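Local structure of NAD(P)H dehydrogenase (quinone) (Mycobacterium tuberculosis, 1XDI) at residues A18-T23 with A335-L340; T209-Q214 with R239-A244; L227-S232 with V356-E361. The protein catalyses the FAD-dependent reduction of quinones such as menadione to quinols, with NADH or NADPH as the electron donor. All coordinates share one frame; numbering follows the deposited sequence.

Interaction 1 (A18-T23 with A335-L340); sequences ALVAAT and AMYHAL
Val20 lodges against Met336 and Tyr337 where two helices of the FAD-binding, Rossmann-type domain pack together. Residues 18-23 belong to helix 12-24, which follows strand 3-8 through a glycine-rich turn that fits the GxGxxG pattern of Rossmann-type domains. Residues 335-339 end helix 325-339, and Leu340 follows it. The short axes run 9.3 Å apart at an angle of 36°, with both helices heading roughly the same way. Side chains carry the contact, and it is mostly apolar.

The two methyls of Val20 divide the work. CG1 reaches between its two partners and lies 3.6 Å from Met336 CB. It also meets the Tyr337 ring obliquely, with CE1 nearest at 3.4 Å. CG2 sits by the far end of the same side chain, 3.4 Å from Tyr337 OH. The valine and tyrosine side chains cross at about a right angle. Tyr337 CG is anti to its carbonyl carbon (chi1 -64°), which starts the ring off beside the backbone N.

Met336 begins in the same way, with chi1 at -69°, but its chain then bends twice. Its CB points at helix 12-24, while the end of the chain leads away from that helix. The sulfur still flanks Ala21, with SD 4.0 Å from Ala21 CB.

Strand 3-8 adjoins the pair, and its Ile5 touches both Ala21 and Met336. Tyr337 also packs on Arg462 of the third subunit. His338 stacks on His338 of the second subunit, so the helix end contributes to subunit contacts too. Leu340, the first residue to leave helical geometry, adds a contact by placing CD1 4.3 Å from Ala21 CA.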
loop_
_atom_site.group_PDB
_atom_site.type_symbol
_atom_site.label_atom_id
_atom_site.label_comp_id
_atom_site.label_asym_id
_atom_site.label_seq_id
_atom_site.Cartn_x
_atom_site.Cartn_y
_atom_site.Cartn_z
ATOM N N ALA A 18 -24.921 -11.053 13.161
ATOM C CA ALA A 18 -25.285 -12.462 13.196
ATOM C C ALA A 18 -24.793 -13.101 11.919
ATOM O O ALA A 18 -24.236 -14.190 11.919
ATOM C CB ALA A 18 -26.798 -12.615 13.305
ATOM N N LEU A 19 -25.010 -12.392 10.826
ATOM C CA LEU A 19 -24.617 -12.870 9.514
ATOM C C LEU A 19 -23.152 -13.208 9.515
ATOM O O LEU A 19 -22.788 -14.280 9.093
ATOM C CB LEU A 19 -24.892 -11.806 8.458
ATOM C CG LEU A 19 -25.626 -12.307 7.219
ATOM C CD1 LEU A 19 -26.699 -13.298 7.621
ATOM C CD2 LEU A 19 -26.285 -11.153 6.511
ATOM N N VAL A 20 -22.325 -12.272 9.998
ATOM C CA VAL A 20 -20.865 -12.428 10.065
ATOM C C VAL A 20 -20.538 -13.541 10.997
ATOM O O VAL A 20 -19.633 -14.298 10.726
ATOM C CB VAL A 20 -20.117 -11.101 10.570
ATOM C CG1 VAL A 20 -18.862 -11.457 11.423
ATOM C CG2 VAL A 20 -19.708 -10.229 9.368
ATOM N N ALA A 21 -21.285 -13.630 12.093
ATOM C CA ALA A 21 -21.077 -14.665 13.108
ATOM C C ALA A 21 -21.231 -16.054 12.580
ATOM O O ALA A 21 -20.301 -16.838 12.608
ATOM C CB ALA A 21 -22.041 -14.474 14.248
ATOM N N ALA A 22 -22.436 -16.356 12.111
ATOM C CA ALA A 22 -22.772 -17.660 11.534
ATOM C C ALA A 22 -22.058 -18.001 10.218
ATOM O O ALA A 22 -21.871 -19.172 9.921
ATOM C CB ALA A 22 -24.257 -17.731 11.300
ATOM N N THR A 23 -21.672 -16.998 9.426
ATOM C CA THR A 23 -21.054 -17.266 8.138
ATOM C C THR A 23 -19.607 -17.647 8.258
ATOM O O THR A 23 -19.153 -18.564 7.576
ATOM C CB THR A 23 -21.202 -16.060 7.131
ATOM O OG1 THR A 23 -22.551 -16.021 6.586
ATOM C CG2 THR A 23 -20.157 -16.165 5.995
ATOM N N ALA A 335 -18.026 -6.123 16.277
ATOM C CA ALA A 335 -18.229 -6.779 17.591
ATOM C C ALA A 335 -18.194 -8.287 17.432
ATOM O O ALA A 335 -17.922 -9.006 18.374
ATOM C CB ALA A 335 -19.550 -6.388 18.243
ATOM N N MET A 336 -18.481 -8.783 16.247
ATOM C CA MET A 336 -18.393 -10.196 16.103
ATOM C C MET A 336 -16.954 -10.502 15.876
ATOM O O MET A 336 -16.458 -11.496 16.399
ATOM C CB MET A 336 -19.255 -10.674 14.954
ATOM C CG MET A 336 -20.749 -10.524 15.280
ATOM S SD MET A 336 -21.185 -11.476 16.739
ATOM C CE MET A 336 -21.144 -10.252 18.102
ATOM N N TYR A 337 -16.261 -9.642 15.126
ATOM C CA TYR A 337 -14.843 -9.889 14.848
ATOM C C TYR A 337 -14.000 -9.878 16.142
ATOM O O TYR A 337 -13.087 -10.701 16.336
ATOM C CB TYR A 337 -14.266 -8.872 13.817
ATOM C CG TYR A 337 -14.847 -8.906 12.376
ATOM C CD1 TYR A 337 -15.262 -10.101 11.792
ATOM C CD2 TYR A 337 -15.037 -7.706 11.637
ATOM C CE1 TYR A 337 -15.857 -10.102 10.537
ATOM C CE2 TYR A 337 -15.637 -7.705 10.381
ATOM C CZ TYR A 337 -16.050 -8.909 9.837
ATOM O OH TYR A 337 -16.682 -8.950 8.601
ATOM N N HIS A 338 -14.309 -8.952 17.041
ATOM C CA HIS A 338 -13.545 -8.901 18.259
ATOM C C HIS A 338 -13.878 -10.099 19.148
ATOM O O HIS A 338 -12.980 -10.715 19.715
ATOM C CB HIS A 338 -13.765 -7.588 19.004
ATOM C CG HIS A 338 -12.870 -7.438 20.193
ATOM N ND1 HIS A 338 -13.237 -7.856 21.452
ATOM C CD2 HIS A 338 -11.592 -7.009 20.303
ATOM C CE1 HIS A 338 -12.227 -7.693 22.285
ATOM N NE2 HIS A 338 -11.216 -7.184 21.616
ATOM N N ALA A 339 -15.149 -10.462 19.274
ATOM C CA ALA A 339 -15.484 -11.638 20.110
ATOM C C ALA A 339 -15.058 -12.978 19.538
ATOM O O ALA A 339 -14.867 -13.892 20.285
ATOM C CB ALA A 339 -16.976 -11.696 20.446
ATOM N N LEU A 340 -14.904 -13.122 18.231
ATOM C CA LEU A 340 -14.485 -14.434 17.706
ATOM C C LEU A 340 -13.007 -14.541 17.274
ATOM O O LEU A 340 -12.665 -15.250 16.343
ATOM C CB LEU A 340 -15.449 -14.845 16.582
ATOM C CG LEU A 340 -16.923 -14.841 17.075
ATOM C CD1 LEU A 340 -17.790 -14.915 15.893
ATOM C CD2 LEU A 340 -17.279 -15.989 17.996
#

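Interaction 2 (T209-Q214 with R239-A244); sequences TVVASQ and RLFKNA
Val210 is held through both its N and its O by the neighbouring strand. Its N donates to Arg239 O at 2.7 Å, and its O accepts from Phe241 N at 2.8 Å. Both bonds are nearly straight, at 168° at the hydrogen. Strands 208-211 and 239-241 run parallel here, with Thr209, Val210 and Val211 paired to Arg239, Leu240 and Phe241.

The dense part is the apolar portion of the face that carries Thr209, Arg239, Val211 and Phe241. Val211 CG2 meets the edge of the Phe241 ring near its plane, 3.9 Å from CD2. Phe241 CG lies anti to its carbonyl carbon (chi1 -68°), and the ring's CE2 meets Thr209 CG2. Met260 and Val266, on strands 256-260 and 265-268, add apolar cover to this face. Thr209 OG1 is hydrogen-bonded to His184 NE2. On the opposite face, Val210 and Leu240 meet through their CB atoms.

Past the strands the pairing becomes irregular. Ala212 N still reaches Phe241 O, but the bond is long at 3.2 Å and bent, with an N-H...O angle of 139°. Ala212 O then takes the amide of Ala244 at 2.8 Å. The last bond, Asn243 N to Gln214 O, comes from above the carbonyl plane. Gln214, Lys242 and Asn243 are solvent-exposed. So is Arg239 at the other end, although its guanidinium edge faces Thr209 OG1, with NH1 2.9 Å away.

Strand 239-241 is the outermost strand of its sheet within the chain. The arrangement is that of a beta-alpha-beta crossover, strand 208-211, helix 223-235 and strand 239-241, at the rim of a Rossmann-type parallel sheet.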
loop_
_atom_site.group_PDB
_atom_site.type_symbol
_atom_site.label_atom_id
_atom_site.label_comp_id
_atom_site.label_asym_id
_atom_site.label_seq_id
_atom_site.Cartn_x
_atom_site.Cartn_y
_atom_site.Cartn_z
ATOM N N THR A 209 -44.061 24.307 4.779
ATOM C CA THR A 209 -43.621 25.407 5.598
ATOM C C THR A 209 -42.755 24.782 6.683
ATOM O O THR A 209 -43.210 23.958 7.464
ATOM C CB THR A 209 -44.831 26.112 6.182
ATOM O OG1 THR A 209 -45.624 26.610 5.102
ATOM C CG2 THR A 209 -44.414 27.281 7.082
ATOM N N VAL A 210 -41.491 25.145 6.707
ATOM C CA VAL A 210 -40.592 24.556 7.684
ATOM C C VAL A 210 -40.403 25.488 8.891
ATOM O O VAL A 210 -40.316 26.731 8.738
ATOM C CB VAL A 210 -39.153 24.290 7.087
ATOM C CG1 VAL A 210 -38.399 23.347 7.996
ATOM C CG2 VAL A 210 -39.231 23.754 5.698
ATOM N N VAL A 211 -40.378 24.881 10.079
ATOM C CA VAL A 211 -40.095 25.614 11.285
ATOM C C VAL A 211 -38.774 25.021 11.682
ATOM O O VAL A 211 -38.710 24.044 12.410
ATOM C CB VAL A 211 -41.140 25.404 12.403
ATOM C CG1 VAL A 211 -40.683 26.165 13.682
ATOM C CG2 VAL A 211 -42.527 25.929 11.928
ATOM N N ALA A 212 -37.720 25.632 11.170
ATOM C CA ALA A 212 -36.338 25.213 11.407
ATOM C C ALA A 212 -35.660 25.820 12.649
ATOM O O ALA A 212 -35.805 27.014 12.901
ATOM C CB ALA A 212 -35.513 25.588 10.176
ATOM N N SER A 213 -34.888 25.020 13.392
ATOM C CA SER A 213 -34.171 25.535 14.561
ATOM C C SER A 213 -32.935 26.247 14.081
ATOM O O SER A 213 -32.458 27.181 14.706
ATOM C CB SER A 213 -33.723 24.432 15.493
ATOM O OG SER A 213 -34.300 23.199 15.133
ATOM N N GLN A 214 -32.416 25.828 12.948
ATOM C CA GLN A 214 -31.208 26.456 12.460
ATOM C C GLN A 214 -31.492 27.448 11.328
ATOM O O GLN A 214 -32.646 27.802 11.069
ATOM C CB GLN A 214 -30.224 25.356 12.018
ATOM C CG GLN A 214 -29.164 24.972 13.078
ATOM C CD GLN A 214 -29.741 24.719 14.478
ATOM O OE1 GLN A 214 -30.684 23.942 14.640
ATOM N NE2 GLN A 214 -29.168 25.363 15.494
ATOM N N ARG A 239 -41.269 27.270 2.072
ATOM C CA ARG A 239 -41.418 28.379 3.010
ATOM C C ARG A 239 -40.692 28.010 4.304
ATOM O O ARG A 239 -40.878 26.900 4.789
ATOM C CB ARG A 239 -42.925 28.533 3.345
ATOM C CG ARG A 239 -43.711 29.766 2.863
ATOM C CD ARG A 239 -45.221 29.569 3.081
ATOM N NE ARG A 239 -46.007 29.320 1.852
ATOM C CZ ARG A 239 -46.897 28.332 1.717
ATOM N NH1 ARG A 239 -47.104 27.490 2.708
ATOM N NH2 ARG A 239 -47.633 28.206 0.623
ATOM N N LEU A 240 -39.887 28.900 4.886
ATOM C CA LEU A 240 -39.293 28.531 6.180
ATOM C C LEU A 240 -39.224 29.672 7.192
ATOM O O LEU A 240 -39.026 30.813 6.819
ATOM C CB LEU A 240 -37.872 27.937 6.037
ATOM C CG LEU A 240 -36.746 28.947 5.812
ATOM C CD1 LEU A 240 -35.390 28.404 5.922
ATOM C CD2 LEU A 240 -36.950 29.514 4.435
ATOM N N PHE A 241 -39.429 29.347 8.472
ATOM C CA PHE A 241 -39.264 30.312 9.562
ATOM C C PHE A 241 -37.911 29.851 10.131
ATOM O O PHE A 241 -37.837 28.763 10.732
ATOM C CB PHE A 241 -40.302 30.146 10.703
ATOM C CG PHE A 241 -41.722 30.487 10.332
ATOM C CD1 PHE A 241 -42.100 31.791 10.064
ATOM C CD2 PHE A 241 -42.699 29.480 10.295
ATOM C CE1 PHE A 241 -43.418 32.085 9.772
ATOM C CE2 PHE A 241 -44.018 29.761 10.002
ATOM C CZ PHE A 241 -44.386 31.063 9.744
ATOM N N LYS A 242 -36.851 30.644 9.953
ATOM C CA LYS A 242 -35.530 30.269 10.501
ATOM C C LYS A 242 -35.530 30.482 11.991
ATOM O O LYS A 242 -36.273 31.308 12.478
ATOM C CB LYS A 242 -34.385 31.144 9.954
ATOM C CG LYS A 242 -34.066 31.008 8.466
ATOM C CD LYS A 242 -33.784 32.381 7.890
ATOM C CE LYS A 242 -33.158 32.309 6.534
ATOM N NZ LYS A 242 -31.700 32.521 6.747
ATOM N N ASN A 243 -34.674 29.748 12.691
ATOM C CA ASN A 243 -34.472 29.858 14.134
ATOM C C ASN A 243 -35.692 29.889 15.005
ATOM O O ASN A 243 -35.841 30.753 15.857
ATOM C CB ASN A 243 -33.625 31.086 14.438
ATOM C CG ASN A 243 -32.328 31.100 13.661
ATOM O OD1 ASN A 243 -31.627 30.080 13.562
ATOM N ND2 ASN A 243 -31.994 32.256 13.103
ATOM N N ALA A 244 -36.577 28.936 14.805
ATOM C CA ALA A 244 -37.758 28.901 15.616
ATOM C C ALA A 244 -37.974 27.474 16.045
ATOM O O ALA A 244 -37.569 26.535 15.351
ATOM C CB ALA A 244 -38.937 29.427 14.831
#

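Interaction 3 (L227-S232 with V356-E361); sequences LVLEES and VFTRPE
Leu229 and Thr358 meet tip to tip where a helix of the second Rossmann-type domain packs on a loop of the dimerisation domain. The helix is 223-235. The loop joins strands 353-356 and 361-366, which are antiparallel neighbours in the dimerisation-domain sheet.

Both branches of Leu229 lie against the threonine. CD1 is 3.1 Å from Thr358 OG1, and CD2 is 3.5 Å from Thr358 CG2. Beside Leu229, Val228 and Ser232 make longer contacts. The Val228 side chain crosses the proline ring obliquely, and its CG1 stands 4.0 Å from Pro360 CG. Ser232 OG is 4.0 Å from Arg359 O, near but not bonded.

The next shell fixes the loop. Thr358 OG1 donates to Pro360 O at 2.9 Å, tying the hydroxyl to its own loop rather than to the helix. The peptide before Pro360 is cis, so the chain bends sharply between Arg359 and Pro360. Phe357 is the centre of an inverse gamma turn, and the bond across it, from Thr358 N to Val356 O, is weak.

Further out, Phe357 leads to the flavin cofactor. It touches FAD, rests on Lys52, and packs on Arg391 of the third subunit. Helix 192-203 also holds the loop, with Glu196 OE2 accepting from Phe357 N. Arg359 CB points away from helix 223-235, and its NH2 forms a salt bridge with Asp199 OD1.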
loop_
_atom_site.group_PDB
_atom_site.type_symbol
_atom_site.label_atom_id
_atom_site.label_comp_id
_atom_site.label_asym_id
_atom_site.label_seq_id
_atom_site.Cartn_x
_atom_site.Cartn_y
_atom_site.Cartn_z
ATOM N N LEU A 227 -25.636 25.330 -0.030
ATOM C CA LEU A 227 -26.148 26.331 -0.934
ATOM C C LEU A 227 -26.939 25.723 -2.055
ATOM O O LEU A 227 -28.041 26.177 -2.345
ATOM C CB LEU A 227 -24.994 27.116 -1.516
ATOM C CG LEU A 227 -25.199 28.611 -1.491
ATOM C CD1 LEU A 227 -23.983 29.271 -2.135
ATOM C CD2 LEU A 227 -26.468 28.922 -2.239
ATOM N N VAL A 228 -26.373 24.697 -2.681
ATOM C CA VAL A 228 -27.052 24.029 -3.783
ATOM C C VAL A 228 -28.468 23.692 -3.319
ATOM O O VAL A 228 -29.432 23.890 -4.047
ATOM C CB VAL A 228 -26.325 22.676 -4.222
ATOM C CG1 VAL A 228 -27.183 21.914 -5.224
ATOM C CG2 VAL A 228 -24.989 22.945 -4.858
ATOM N N LEU A 229 -28.608 23.190 -2.097
ATOM C CA LEU A 229 -29.929 22.814 -1.671
ATOM C C LEU A 229 -30.800 23.975 -1.239
ATOM O O LEU A 229 -31.994 23.989 -1.558
ATOM C CB LEU A 229 -29.842 21.699 -0.625
ATOM C CG LEU A 229 -30.181 20.366 -1.349
ATOM C CD1 LEU A 229 -29.669 19.207 -0.524
ATOM C CD2 LEU A 229 -31.709 20.200 -1.576
ATOM N N GLU A 230 -30.208 24.941 -0.532
ATOM C CA GLU A 230 -30.924 26.161 -0.124
ATOM C C GLU A 230 -31.533 26.827 -1.380
ATOM O O GLU A 230 -32.755 27.072 -1.423
ATOM C CB GLU A 230 -29.966 27.150 0.560
ATOM C CG GLU A 230 -30.582 28.403 1.221
ATOM C CD GLU A 230 -29.524 29.184 2.032
ATOM O OE1 GLU A 230 -28.453 29.451 1.434
ATOM O OE2 GLU A 230 -29.756 29.520 3.234
ATOM N N GLU A 231 -30.704 27.113 -2.392
ATOM C CA GLU A 231 -31.233 27.705 -3.620
ATOM C C GLU A 231 -32.366 26.861 -4.199
ATOM O O GLU A 231 -33.349 27.401 -4.707
ATOM C CB GLU A 231 -30.164 27.805 -4.694
ATOM C CG GLU A 231 -29.147 28.896 -4.475
ATOM C CD GLU A 231 -29.735 30.289 -4.509
ATOM O OE1 GLU A 231 -30.709 30.528 -5.284
ATOM O OE2 GLU A 231 -29.189 31.138 -3.773
ATOM N N SER A 232 -32.217 25.536 -4.129
ATOM C CA SER A 232 -33.214 24.624 -4.666
ATOM C C SER A 232 -34.548 24.703 -3.931
ATOM O O SER A 232 -35.566 24.935 -4.567
ATOM C CB SER A 232 -32.686 23.189 -4.661
ATOM O OG SER A 232 -33.624 22.274 -5.250
ATOM N N VAL A 356 -27.298 12.577 2.133
ATOM C CA VAL A 356 -28.617 13.148 2.466
ATOM C C VAL A 356 -29.375 12.834 1.210
ATOM O O VAL A 356 -28.919 13.194 0.137
ATOM C CB VAL A 356 -28.605 14.715 2.543
ATOM C CG1 VAL A 356 -30.038 15.245 2.698
ATOM C CG2 VAL A 356 -27.765 15.200 3.663
ATOM N N PHE A 357 -30.517 12.181 1.312
ATOM C CA PHE A 357 -31.246 11.868 0.075
ATOM C C PHE A 357 -32.255 12.906 -0.516
ATOM O O PHE A 357 -33.459 12.635 -0.602
ATOM C CB PHE A 357 -31.889 10.487 0.206
ATOM C CG PHE A 357 -30.912 9.353 0.070
ATOM C CD1 PHE A 357 -30.556 8.879 -1.179
ATOM C CD2 PHE A 357 -30.346 8.749 1.209
ATOM C CE1 PHE A 357 -29.654 7.818 -1.288
ATOM C CE2 PHE A 357 -29.446 7.688 1.094
ATOM C CZ PHE A 357 -29.106 7.228 -0.156
ATOM N N THR A 358 -31.734 14.070 -0.943
ATOM C CA THR A 358 -32.524 15.155 -1.549
ATOM C C THR A 358 -32.395 15.023 -3.052
ATOM O O THR A 358 -31.899 14.006 -3.545
ATOM C CB THR A 358 -31.919 16.497 -1.186
ATOM O OG1 THR A 358 -30.575 16.273 -0.764
ATOM C CG2 THR A 358 -32.659 17.163 -0.062
ATOM N N ARG A 359 -32.881 16.012 -3.797
ATOM C CA ARG A 359 -32.639 15.976 -5.239
ATOM C C ARG A 359 -32.066 17.361 -5.495
ATOM O O ARG A 359 -32.733 18.392 -5.307
ATOM C CB ARG A 359 -33.892 15.687 -6.088
ATOM C CG ARG A 359 -33.964 14.179 -6.555
ATOM C CD ARG A 359 -35.385 13.493 -6.481
ATOM N NE ARG A 359 -36.033 13.839 -5.213
ATOM C CZ ARG A 359 -37.342 13.796 -4.992
ATOM N NH1 ARG A 359 -38.142 13.402 -5.982
ATOM N NH2 ARG A 359 -37.844 14.178 -3.806
ATOM N N PRO A 360 -30.751 17.412 -5.777
ATOM C CA PRO A 360 -29.809 16.285 -5.857
ATOM C C PRO A 360 -29.367 15.706 -4.523
ATOM O O PRO A 360 -29.625 16.272 -3.464
ATOM C CB PRO A 360 -28.617 16.892 -6.567
ATOM C CG PRO A 360 -28.671 18.355 -6.102
ATOM C CD PRO A 360 -30.119 18.645 -6.286
ATOM N N GLU A 361 -28.665 14.571 -4.607
ATOM C CA GLU A 361 -28.106 13.886 -3.462
ATOM C C GLU A 361 -26.811 14.615 -3.035
ATOM O O GLU A 361 -26.149 15.311 -3.818
ATOM C CB GLU A 361 -27.780 12.429 -3.838
ATOM C CG GLU A 361 -28.973 11.449 -3.872
ATOM C CD GLU A 361 -28.596 9.988 -4.258
ATOM O OE1 GLU A 361 -27.400 9.615 -4.149
ATOM O OE2 GLU A 361 -29.502 9.205 -4.647
#

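Along the chain the segments come in the order 18-23, 209-214, 227-232, 239-244, 335-340 and 356-361. Interaction 1 lies in the FAD-binding domain, on the opposite side of the chain's centre from the other two. Its centre is about 44 Å from that of interaction 2 and about 38 Å from that of interaction 3. Interactions 2 and 3 are neighbours, with centres about 17 Å and nearest atoms about 5 Å apart. Helix 223-235 links them, since it connects the two strands of interaction 2. The contacts join helices within the FAD-binding domain, build the edge of the second Rossmann-type sheet, and tie that domain to the dimerisation domain.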